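Local coordinates for protein endoglucanase (PDB 2C4X) that probably acts as a cellulase in plant cell-wall breakdown, the piece here being its C-terminal PKD and carbohydrate-binding CBM44 domains, at residues 29-34 / 42-47. The protein carries 1 engineered substitution. Numbering follows the deposited sequence.
Engineered in segment 42-47: Val-45 (natural residue Ala).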
# COMPACT_ATOMS: atom_id res chain seq x y z
N PHE A 29 21.58 7.40 6.79
CA PHE A 29 21.04 8.64 7.33
C PHE A 29 22.13 9.69 7.27
O PHE A 29 23.27 9.45 7.67
CB PHE A 29 20.56 8.44 8.78
CG PHE A 29 19.38 7.51 8.90
CD1 PHE A 29 19.57 6.14 9.08
CD2 PHE A 29 18.08 8.01 8.83
CE1 PHE A 29 18.47 5.27 9.21
CE2 PHE A 29 16.98 7.16 8.94
CZ PHE A 29 17.17 5.79 9.13
N ASN A 30 21.77 10.86 6.75
CA ASN A 30 22.75 11.90 6.49
C ASN A 30 22.34 13.21 7.16
O ASN A 30 21.45 13.91 6.70
CB ASN A 30 22.90 12.07 4.97
CG ASN A 30 24.04 12.99 4.59
OD1 ASN A 30 24.34 13.94 5.30
ND2 ASN A 30 24.67 12.71 3.46
N ALA A 31 23.00 13.52 8.27
CA ALA A 31 22.73 14.75 9.02
C ALA A 31 23.70 15.88 8.68
O ALA A 31 23.89 16.81 9.48
CB ALA A 31 22.78 14.45 10.52
N SER A 32 24.32 15.82 7.50
CA SER A 32 25.41 16.73 7.16
C SER A 32 25.01 18.20 6.99
O SER A 32 25.87 19.08 7.02
CB SER A 32 26.18 16.23 5.93
OG SER A 32 25.40 16.39 4.77
N ASN A 33 23.71 18.47 6.83
CA ASN A 33 23.26 19.87 6.81
C ASN A 33 22.97 20.44 8.18
O ASN A 33 22.64 21.63 8.30
CB ASN A 33 22.10 20.10 5.83
CG ASN A 33 22.52 19.93 4.38
OD1 ASN A 33 21.75 19.45 3.56
ND2 ASN A 33 23.76 20.32 4.06
N SER A 34 23.11 19.61 9.22
CA SER A 34 23.11 20.09 10.60
C SER A 34 24.30 21.02 10.81
O SER A 34 25.38 20.80 10.26
CB SER A 34 23.17 18.93 11.61
OG SER A 34 22.07 18.05 11.46
N ALA A 42 29.35 18.61 18.48
CA ALA A 42 30.16 17.61 19.17
C ALA A 42 29.73 16.19 18.82
O ALA A 42 30.57 15.31 18.60
CB ALA A 42 30.12 17.82 20.68
N TYR A 43 28.42 15.94 18.76
CA TYR A 43 27.95 14.61 18.42
C TYR A 43 26.51 14.56 17.91
O TYR A 43 25.75 15.54 18.01
CB TYR A 43 28.21 13.60 19.56
CG TYR A 43 27.71 14.03 20.92
CD1 TYR A 43 26.39 13.80 21.29
CD2 TYR A 43 28.55 14.68 21.82
CE1 TYR A 43 25.91 14.20 22.54
CE2 TYR A 43 28.10 15.09 23.06
CZ TYR A 43 26.77 14.84 23.42
OH TYR A 43 26.28 15.23 24.65
N TYR A 44 26.19 13.42 17.32
CA TYR A 44 24.89 13.14 16.71
C TYR A 44 24.37 11.90 17.41
O TYR A 44 25.07 10.88 17.46
CB TYR A 44 25.07 12.82 15.22
CG TYR A 44 25.74 13.93 14.43
CD1 TYR A 44 27.14 14.08 14.45
CD2 TYR A 44 24.99 14.82 13.65
CE1 TYR A 44 27.74 15.09 13.75
CE2 TYR A 44 25.59 15.83 12.94
CZ TYR A 44 26.97 15.96 12.99
OH TYR A 44 27.60 16.96 12.29
N VAL A 45 23.16 11.99 17.96
CA VAL A 45 22.54 10.87 18.66
C VAL A 45 21.26 10.49 17.90
O VAL A 45 20.43 11.35 17.62
CB VAL A 45 22.22 11.22 20.14
CG1 VAL A 45 21.51 10.05 20.84
CG2 VAL A 45 23.51 11.58 20.89
N TRP A 46 21.14 9.21 17.55
CA TRP A 46 20.04 8.71 16.73
C TRP A 46 19.18 7.72 17.50
O TRP A 46 19.71 6.84 18.19
CB TRP A 46 20.60 7.97 15.52
CG TRP A 46 21.46 8.79 14.61
CD1 TRP A 46 22.81 8.97 14.69
CD2 TRP A 46 21.03 9.53 13.46
NE1 TRP A 46 23.25 9.78 13.67
CE2 TRP A 46 22.17 10.15 12.91
CE3 TRP A 46 19.77 9.76 12.87
CZ2 TRP A 46 22.11 10.96 11.77
CZ3 TRP A 46 19.71 10.57 11.74
CH2 TRP A 46 20.88 11.16 11.20
N ASP A 47 17.86 7.86 17.37
CA ASP A 47 16.92 6.86 17.85
C ASP A 47 16.21 6.36 16.60
O ASP A 47 15.52 7.12 15.92
CB ASP A 47 15.94 7.47 18.87
CG ASP A 47 14.94 6.46 19.41
OD1 ASP A 47 14.51 5.54 18.69
OD2 ASP A 47 14.56 6.59 20.59
O HOH W 1 26.75 18.20 10.05
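In the core of the PKD domain's beta-sandwich, Phe-29 of strand 27-30 and Ala-31 just beyond it meet Trp-46 and Tyr-44 of strand 41-47 in the facing sheet. Phe-29 CB sits over one face of the indole six-membered ring as a CH-pi contact, 4.0 Å from its centroid. The phenyl ring itself leans away toward Tyr-63 and Tyr-65, its plane at 47° to the indole. The CB of Trp-46 already points at the facing segment, and CG, anti to the carbonyl carbon (chi1 -60°), carries the indole on toward Phe-29 and Ala-31; Phe-14 meets it edge-to-face. The methyl of Ala-31 fits between the two aromatic side chains, with CB 3.8 Å from both Trp-46 CZ2 and Tyr-44 CD2. Further along the turn, Ser-34 CB comes to the edge of the Tyr-44 ring, while its OG bonds to Ile-13 N. Water 1 lies 2.7 Å from Tyr-44 OH and within reach of Ser-34 O (2.9 Å) and Ala-31 O (3.2 Å), its protons contested. Ala-31 to Ser-34 is a type I turn; an Asx turn at Asn-30 leads into it, OD1 accepting from Ser-32 N at 2.9 Å. Tyr-44 and Trp-46, alternate residues of strand 41-47, thus fill the interior between facing sheets, as in the immunoglobulin-like sandwich of PKD domains.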